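Local coordinates for protein acyl-CoA dehydrogenase (Geobacillus kaustophilus, PDB 2PG0) that probably catalyses the FAD-dependent dehydrogenation of acyl chains at the alpha-beta position, working as a flavoprotein in an assembly of four chains, at residues Q112-K117 with V191-T196; Q247-V252 with M324-I329; D306-E311 with K316-E321. All coordinates share one frame; numbering follows the deposited sequence.

Interaction 1 (Q112-K117 with V191-T196)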
# COMPACT_ATOMS: atom_id res chain seq x y z
N GLN A 112 26.57 -9.15 -42.91
CA GLN A 112 27.99 -8.99 -43.24
C GLN A 112 28.41 -7.52 -43.18
O GLN A 112 29.49 -7.21 -42.68
CB GLN A 112 28.28 -9.58 -44.63
CG GLN A 112 29.75 -9.65 -45.00
CD GLN A 112 30.57 -10.44 -43.99
OE1 GLN A 112 30.29 -11.61 -43.73
NE2 GLN A 112 31.59 -9.81 -43.43
N LYS A 113 27.55 -6.63 -43.66
CA LYS A 113 27.83 -5.20 -43.69
C LYS A 113 27.83 -4.56 -42.30
O LYS A 113 28.62 -3.65 -42.04
CB LYS A 113 26.83 -4.47 -44.59
CG LYS A 113 27.17 -3.01 -44.83
CD LYS A 113 26.56 -2.48 -46.11
CE LYS A 113 25.26 -1.75 -45.85
NZ LYS A 113 25.01 -0.75 -46.93
N TRP A 114 26.94 -5.02 -41.42
CA TRP A 114 26.71 -4.31 -40.15
C TRP A 114 27.23 -4.99 -38.88
O TRP A 114 27.79 -4.31 -38.01
CB TRP A 114 25.22 -3.96 -40.00
CG TRP A 114 24.75 -2.92 -40.99
CD1 TRP A 114 25.45 -1.83 -41.43
CD2 TRP A 114 23.48 -2.87 -41.64
NE1 TRP A 114 24.69 -1.12 -42.33
CE2 TRP A 114 23.48 -1.73 -42.47
CE3 TRP A 114 22.33 -3.68 -41.59
CZ2 TRP A 114 22.37 -1.37 -43.26
CZ3 TRP A 114 21.23 -3.32 -42.38
CH2 TRP A 114 21.26 -2.18 -43.20
N LEU A 115 27.04 -6.30 -38.76
CA LEU A 115 27.38 -7.00 -37.52
C LEU A 115 28.84 -6.90 -37.05
O LEU A 115 29.07 -6.68 -35.86
CB LEU A 115 26.89 -8.45 -37.53
CG LEU A 115 25.37 -8.65 -37.50
CD1 LEU A 115 25.06 -10.13 -37.50
CD2 LEU A 115 24.73 -7.95 -36.30
N PRO A 116 29.83 -7.06 -37.96
CA PRO A 116 31.21 -6.92 -37.47
C PRO A 116 31.49 -5.60 -36.75
O PRO A 116 32.15 -5.60 -35.70
CB PRO A 116 32.04 -7.03 -38.76
CG PRO A 116 31.21 -7.91 -39.64
CD PRO A 116 29.80 -7.41 -39.39
N LYS A 117 30.97 -4.49 -37.27
CA LYS A 117 31.20 -3.19 -36.63
C LYS A 117 30.37 -2.97 -35.36
O LYS A 117 30.75 -2.19 -34.48
CB LYS A 117 31.01 -2.05 -37.64
CG LYS A 117 32.18 -1.89 -38.60
CD LYS A 117 31.86 -0.85 -39.65
CE LYS A 117 32.83 -0.95 -40.83
NZ LYS A 117 32.47 0.05 -41.88
N VAL A 191 16.44 0.53 -41.66
CA VAL A 191 17.70 0.94 -41.04
C VAL A 191 18.16 2.28 -41.61
O VAL A 191 18.34 2.42 -42.83
CB VAL A 191 18.81 -0.14 -41.21
CG1 VAL A 191 20.14 0.35 -40.64
CG2 VAL A 191 18.39 -1.45 -40.56
N VAL A 192 18.33 3.27 -40.74
CA VAL A 192 18.81 4.59 -41.17
C VAL A 192 20.23 4.79 -40.69
O VAL A 192 20.52 4.68 -39.50
CB VAL A 192 17.88 5.73 -40.69
CG1 VAL A 192 18.45 7.10 -41.08
CG2 VAL A 192 16.48 5.57 -41.28
N GLU A 193 21.13 5.09 -41.62
CA GLU A 193 22.54 5.24 -41.32
C GLU A 193 22.90 6.69 -41.04
O GLU A 193 22.22 7.61 -41.51
CB GLU A 193 23.39 4.67 -42.46
CG GLU A 193 23.21 3.17 -42.66
CD GLU A 193 24.00 2.62 -43.83
OE1 GLU A 193 23.73 3.03 -44.98
OE2 GLU A 193 24.89 1.77 -43.59
N ARG A 194 23.96 6.91 -40.26
CA ARG A 194 24.48 8.25 -40.00
C ARG A 194 24.73 8.98 -41.33
O ARG A 194 25.06 8.35 -42.33
CB ARG A 194 25.77 8.16 -39.17
CG ARG A 194 26.44 9.51 -38.88
CD ARG A 194 27.67 9.38 -37.98
NE ARG A 194 27.33 8.98 -36.61
CZ ARG A 194 26.85 9.80 -35.68
NH1 ARG A 194 26.64 11.09 -35.94
NH2 ARG A 194 26.57 9.33 -34.46
N ASP A 195 24.54 10.30 -41.33
CA ASP A 195 24.80 11.17 -42.50
C ASP A 195 23.85 10.95 -43.69
O ASP A 195 24.12 11.41 -44.81
CB ASP A 195 26.28 11.12 -42.94
CG ASP A 195 27.23 11.65 -41.87
OD1 ASP A 195 26.85 12.58 -41.12
OD2 ASP A 195 28.36 11.14 -41.79
N THR A 196 22.73 10.26 -43.44
CA THR A 196 21.63 10.17 -44.40
C THR A 196 21.12 11.58 -44.68
O THR A 196 20.87 12.34 -43.74
CB THR A 196 20.48 9.30 -43.83
OG1 THR A 196 20.94 7.96 -43.67
CG2 THR A 196 19.26 9.30 -44.77
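Trp114 meets Val191 over a face of its indole and Glu193 at its edge, and through these two encounters the helical N-terminal domain of the acyl-CoA dehydrogenase fold rests on the beta-sheet middle domain. The axes of the segments 112-117 and 191-193 come no closer than 12.8 Å, so side chains rather than backbones bridge the gap. The tight part is apolar. Val191 straddles the outer rim of the six-membered ring: CB lies 3.8 Å from Trp114 CH2, and CG2 reaches to 3.9 Å from Trp114 CZ3. Val191 CG1 stands over the face, 4.0 Å from the centroid of the six-membered ring of Trp114, a CH-pi contact displaced toward the rim. Leu169, on the adjacent strand 169-175, touches Trp114, Val191 and Glu193 and thereby extends this packing. Val191 itself sits about 9 Å, side chain to side chain, from Ile127, a residue that binds FAD.

The other side is looser and faces solvent. Lys113 is exposed, and its NZ stays 4.2 Å from Glu193 OE2, beyond salt-bridge distance, so the attraction is probably modest; the two side chains cross at about a right angle. Glu193 is brought across by a first torsion that sets CG anti to its carbonyl carbon (chi1 -64°) and by a chain extended beyond CG, which together carry the carboxylate to the indole nitrogen. That junction is the polar seam between the packed and open halves. The carboxylate is turned steeply against the ring, and Trp114 NE1 donates to Glu193 OE2 over 3.2 Å at an N-H...O angle of 159°, the oxygen lying in the indole plane while the nitrogen sits 42° out of the carboxylate plane.

Interaction 2 (Q247-V252 with M324-I329)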
# COMPACT_ATOMS: atom_id res chain seq x y z
N GLN A 247 12.42 -10.04 -25.08
CA GLN A 247 13.78 -9.82 -24.59
C GLN A 247 13.99 -8.40 -24.05
O GLN A 247 14.63 -8.22 -23.02
CB GLN A 247 14.83 -10.18 -25.66
CG GLN A 247 16.28 -10.03 -25.17
CD GLN A 247 17.25 -10.97 -25.86
OE1 GLN A 247 17.04 -12.19 -25.89
NE2 GLN A 247 18.34 -10.42 -26.38
N GLU A 248 13.43 -7.40 -24.74
CA GLU A 248 13.54 -6.00 -24.30
C GLU A 248 13.02 -5.81 -22.87
O GLU A 248 13.71 -5.24 -22.01
CB GLU A 248 12.82 -5.05 -25.27
CG GLU A 248 12.94 -3.56 -24.88
CD GLU A 248 12.41 -2.58 -25.94
OE1 GLU A 248 12.43 -2.90 -27.15
OE2 GLU A 248 11.98 -1.47 -25.55
N ARG A 249 11.81 -6.29 -22.61
CA ARG A 249 11.20 -6.21 -21.29
C ARG A 249 11.99 -6.98 -20.23
O ARG A 249 12.10 -6.54 -19.08
CB ARG A 249 9.73 -6.62 -21.34
CG ARG A 249 8.89 -5.56 -22.04
CD ARG A 249 7.61 -6.08 -22.66
NE ARG A 249 6.99 -5.01 -23.44
CZ ARG A 249 5.99 -5.17 -24.31
NH1 ARG A 249 5.48 -6.37 -24.54
NH2 ARG A 249 5.50 -4.11 -24.96
N LEU A 250 12.57 -8.12 -20.63
CA LEU A 250 13.41 -8.91 -19.73
C LEU A 250 14.66 -8.13 -19.33
O LEU A 250 15.08 -8.18 -18.16
CB LEU A 250 13.78 -10.26 -20.36
CG LEU A 250 14.57 -11.26 -19.49
CD1 LEU A 250 13.91 -11.48 -18.11
CD2 LEU A 250 14.76 -12.58 -20.22
N VAL A 251 15.26 -7.43 -20.28
CA VAL A 251 16.46 -6.63 -20.02
C VAL A 251 16.17 -5.52 -19.02
O VAL A 251 16.92 -5.31 -18.06
CB VAL A 251 17.06 -6.08 -21.35
CG1 VAL A 251 18.11 -5.02 -21.09
CG2 VAL A 251 17.66 -7.24 -22.17
N VAL A 252 15.04 -4.83 -19.21
CA VAL A 252 14.60 -3.81 -18.25
C VAL A 252 14.36 -4.41 -16.86
O VAL A 252 14.79 -3.82 -15.86
CB VAL A 252 13.35 -3.06 -18.76
CG1 VAL A 252 12.74 -2.19 -17.66
CG2 VAL A 252 13.74 -2.22 -19.98
N MET A 324 4.88 -9.49 -16.33
CA MET A 324 4.84 -9.54 -14.86
C MET A 324 6.14 -9.06 -14.24
O MET A 324 6.15 -8.17 -13.37
CB MET A 324 4.57 -10.99 -14.40
CG MET A 324 3.12 -11.46 -14.59
SD MET A 324 2.85 -13.18 -14.10
CE MET A 324 1.05 -13.23 -14.23
N ALA A 325 7.25 -9.65 -14.68
CA ALA A 325 8.58 -9.30 -14.19
C ALA A 325 8.85 -7.80 -14.38
O ALA A 325 9.24 -7.11 -13.43
CB ALA A 325 9.65 -10.15 -14.88
N LYS A 326 8.59 -7.29 -15.58
CA LYS A 326 8.85 -5.89 -15.90
C LYS A 326 8.10 -4.91 -15.00
O LYS A 326 8.72 -4.03 -14.41
CB LYS A 326 8.55 -5.61 -17.38
CG LYS A 326 9.18 -4.32 -17.93
CD LYS A 326 8.30 -3.11 -17.58
CE LYS A 326 8.83 -1.85 -18.22
NZ LYS A 326 8.07 -0.65 -17.79
N TRP A 327 6.78 -5.04 -14.89
CA TRP A 327 6.04 -4.06 -14.10
C TRP A 327 6.30 -4.21 -12.60
O TRP A 327 6.53 -3.21 -11.92
CB TRP A 327 4.53 -4.03 -14.45
CG TRP A 327 3.64 -4.97 -13.68
CD1 TRP A 327 3.16 -6.17 -14.10
CD2 TRP A 327 3.12 -4.78 -12.35
NE1 TRP A 327 2.38 -6.75 -13.13
CE2 TRP A 327 2.34 -5.91 -12.04
CE3 TRP A 327 3.25 -3.76 -11.40
CZ2 TRP A 327 1.68 -6.06 -10.81
CZ3 TRP A 327 2.59 -3.90 -10.17
CH2 TRP A 327 1.82 -5.05 -9.89
N TRP A 328 6.28 -5.43 -12.10
CA TRP A 328 6.38 -5.64 -10.66
C TRP A 328 7.76 -5.27 -10.12
O TRP A 328 7.85 -4.62 -9.08
CB TRP A 328 6.00 -7.06 -10.26
CG TRP A 328 5.82 -7.18 -8.78
CD1 TRP A 328 4.66 -6.99 -8.08
CD2 TRP A 328 6.83 -7.50 -7.82
NE1 TRP A 328 4.89 -7.18 -6.73
CE2 TRP A 328 6.21 -7.49 -6.55
CE3 TRP A 328 8.20 -7.80 -7.91
CZ2 TRP A 328 6.92 -7.77 -5.37
CZ3 TRP A 328 8.90 -8.08 -6.74
CH2 TRP A 328 8.26 -8.07 -5.49
N ILE A 329 8.81 -5.66 -10.83
CA ILE A 329 10.18 -5.37 -10.39
C ILE A 329 10.49 -3.87 -10.48
O ILE A 329 11.14 -3.31 -9.59
CB ILE A 329 11.25 -6.23 -11.12
CG1 ILE A 329 11.08 -7.71 -10.73
CG2 ILE A 329 12.66 -5.79 -10.73
CD1 ILE A 329 11.91 -8.70 -11.59
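The contact of Arg249 and Val252 with Lys326 is a close helix-helix packing without any hydrogen bond across it, joining helices 237-273 and 319-343 in the C-terminal domain. The evidence for closeness is the backbone: the CA atoms of Arg249 and Lys326 stand only 5.9 Å apart. At this point the aliphatic part of the lysine lies against the neighbouring helix. Its CG is 3.8 Å from Arg249 O and 4.1 Å from Arg249 CB, so it covers a carbonyl and the root of the arginine side chain together. Farther along, Lys326 CE comes to 4.0 Å from Val252 CG1.

Lys326 starts toward the facing helix, and a bend at chi2 (-83°) runs the chain along that helix, past Val252, and takes NZ away. The charged end therefore leaves the interface, and NZ is received by Asn372 OD1 and by the carbonyl oxygens of Gly370 and Ser365. Three acceptors, with a weak fourth bond to Tyr368 O, satisfy the ammonium of a buried residue. Arg249 likewise sends its NE out of the contact, to Ala369 O.

Both polar groups consequently tie the helix pair to the segment around Thr371 and Glu373, which bind FAD; the Lys326 side chain is about 6 Å from that of Thr371. Such long helices packed side by side, bordering the flavin site, form the C-terminal helical bundle of the acyl-CoA dehydrogenase fold.

Interaction 3 (D306-E311 with K316-E321)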
# COMPACT_ATOMS: atom_id res chain seq x y z
N ASP A 306 15.11 -14.66 -12.43
CA ASP A 306 16.03 -15.77 -12.70
C ASP A 306 15.31 -16.93 -13.37
O ASP A 306 15.83 -17.54 -14.31
CB ASP A 306 16.70 -16.24 -11.41
CG ASP A 306 17.93 -15.41 -11.03
OD1 ASP A 306 18.33 -14.49 -11.79
OD2 ASP A 306 18.49 -15.69 -9.96
N ARG A 307 14.09 -17.21 -12.91
CA ARG A 307 13.28 -18.25 -13.54
C ARG A 307 12.88 -17.87 -14.97
O ARG A 307 12.95 -18.70 -15.88
CB ARG A 307 12.05 -18.58 -12.69
CG ARG A 307 11.22 -19.75 -13.19
CD ARG A 307 12.00 -21.06 -13.15
NE ARG A 307 11.21 -22.14 -13.72
CZ ARG A 307 11.22 -22.46 -15.01
NH1 ARG A 307 12.00 -21.79 -15.85
NH2 ARG A 307 10.47 -23.45 -15.46
N VAL A 308 12.48 -16.62 -15.17
CA VAL A 308 12.14 -16.12 -16.50
C VAL A 308 13.34 -16.18 -17.45
O VAL A 308 13.19 -16.59 -18.60
CB VAL A 308 11.51 -14.70 -16.43
CG1 VAL A 308 11.32 -14.11 -17.82
CG2 VAL A 308 10.15 -14.76 -15.71
N ILE A 309 14.53 -15.79 -16.98
CA ILE A 309 15.77 -15.95 -17.77
C ILE A 309 15.92 -17.40 -18.25
O ILE A 309 16.12 -17.65 -19.44
CB ILE A 309 17.03 -15.46 -16.99
CG1 ILE A 309 17.05 -13.93 -16.88
CG2 ILE A 309 18.33 -15.97 -17.66
CD1 ILE A 309 17.99 -13.40 -15.80
N GLU A 310 15.78 -18.36 -17.33
CA GLU A 310 15.86 -19.78 -17.66
C GLU A 310 14.87 -20.20 -18.75
O GLU A 310 15.26 -20.84 -19.73
CB GLU A 310 15.69 -20.65 -16.40
CG GLU A 310 16.84 -20.54 -15.40
CD GLU A 310 16.55 -21.24 -14.08
OE1 GLU A 310 15.55 -21.98 -14.00
OE2 GLU A 310 17.32 -21.03 -13.11
N GLU A 311 13.60 -19.83 -18.57
CA GLU A 311 12.56 -20.07 -19.59
C GLU A 311 12.92 -19.47 -20.95
O GLU A 311 12.80 -20.12 -21.99
CB GLU A 311 11.22 -19.48 -19.13
CG GLU A 311 10.52 -20.25 -18.03
CD GLU A 311 10.12 -21.64 -18.45
OE1 GLU A 311 9.04 -21.81 -19.08
OE2 GLU A 311 10.89 -22.57 -18.14
N LYS A 316 11.45 -20.82 -24.74
CA LYS A 316 10.02 -20.82 -24.47
C LYS A 316 9.40 -19.43 -24.60
O LYS A 316 10.06 -18.41 -24.34
CB LYS A 316 9.72 -21.46 -23.12
CG LYS A 316 10.08 -22.95 -23.06
CD LYS A 316 10.41 -23.39 -21.65
CE LYS A 316 10.77 -24.87 -21.59
NZ LYS A 316 9.54 -25.71 -21.52
N GLN A 317 8.14 -19.39 -25.04
CA GLN A 317 7.39 -18.15 -25.20
C GLN A 317 6.77 -17.79 -23.86
O GLN A 317 5.86 -18.49 -23.38
CB GLN A 317 6.30 -18.34 -26.27
CG GLN A 317 5.76 -17.04 -26.88
CD GLN A 317 4.32 -17.17 -27.37
OE1 GLN A 317 3.93 -18.19 -27.95
NE2 GLN A 317 3.53 -16.12 -27.15
N ILE A 318 7.26 -16.70 -23.26
CA ILE A 318 6.83 -16.27 -21.91
C ILE A 318 6.43 -14.78 -21.85
O ILE A 318 6.89 -14.02 -21.00
CB ILE A 318 7.90 -16.62 -20.84
CG1 ILE A 318 9.31 -16.37 -21.40
CG2 ILE A 318 7.74 -18.09 -20.39
CD1 ILE A 318 10.39 -16.36 -20.39
N VAL A 319 5.54 -14.40 -22.76
CA VAL A 319 5.00 -13.05 -22.85
C VAL A 319 4.41 -12.58 -21.52
O VAL A 319 4.69 -11.46 -21.06
CB VAL A 319 3.95 -12.97 -24.00
CG1 VAL A 319 3.29 -11.60 -24.06
CG2 VAL A 319 4.60 -13.31 -25.34
N THR A 320 3.60 -13.43 -20.90
CA THR A 320 2.94 -13.09 -19.63
C THR A 320 3.96 -12.86 -18.52
O THR A 320 3.92 -11.84 -17.82
CB THR A 320 1.97 -14.20 -19.19
OG1 THR A 320 0.98 -14.38 -20.21
CG2 THR A 320 1.28 -13.83 -17.87
N GLU A 321 4.88 -13.80 -18.36
CA GLU A 321 5.81 -13.79 -17.24
C GLU A 321 6.80 -12.62 -17.31
O GLU A 321 7.17 -12.05 -16.29
CB GLU A 321 6.52 -15.14 -17.12
CG GLU A 321 5.59 -16.30 -16.75
CD GLU A 321 4.82 -16.91 -17.93
OE1 GLU A 321 4.95 -16.45 -19.09
OE2 GLU A 321 4.05 -17.86 -17.68
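The carboxylate of Glu311 has Lys316 on one face and Arg307 on the other. Lys316 CD comes from the first, 3.3 Å from Glu311 OE1. On the opposite face Arg307 grips Glu311 OE2 end-on, NH1 at 2.7 Å on the anti side, tilted 31° out of the carboxylate plane, and NH2 at 2.9 Å from well above it (67°). Glu311 N lies at the edge of the same guanidinium, in its plane, and Arg307 NH2 also bonds Thr6 O of the second subunit. Glu311 reaches this place through a bend at chi2 (-64°), which folds the acid back over its own helix.

The rest of the packing is largely apolar. Ile318, at the N-cap position of helix 319-343, wedges CD1 against Val308 CG1 and Glu311 CB, each 3.5 Å away, while Val308 CG2 meets Glu321 CB. Lys316 N donates to Glu311 O over 3.1 Å, tying the turn to the end of helix 285-313. With an alanine here in place of Glu311, Arg307 would probably be left without its intrahelical mate and the methylenes of Lys316 without the group they lie against.

Glu311 OE1 stays 4.6 Å from Lys316 NZ, so no salt bridge forms between them; any attraction is probably weak, and the lysine contributes mainly its methylenes.

In the fold
Interactions 2 and 3 belong to one helical domain and share helix 319-343; they touch where Leu250 CD1 meets Val308 CG1 at 3.7 Å. Interaction 2 lies about 10 Å from the chain centre and buries its charged lysine, whereas interaction 3, at about 18 Å, is a more peripheral helix-to-helix turn. Interaction 1, the most peripheral at about 20 Å and only partly buried, with Lys113 exposed, joins helix to sheet between domains, its centre about 28 and about 31 Å from those of the others. Chemistry follows place: a ring contact with one side-chain hydrogen bond in 1, van der Waals contact across 2, and a backbone bond, apolar packing and a carboxylate paired within its own helix in 3.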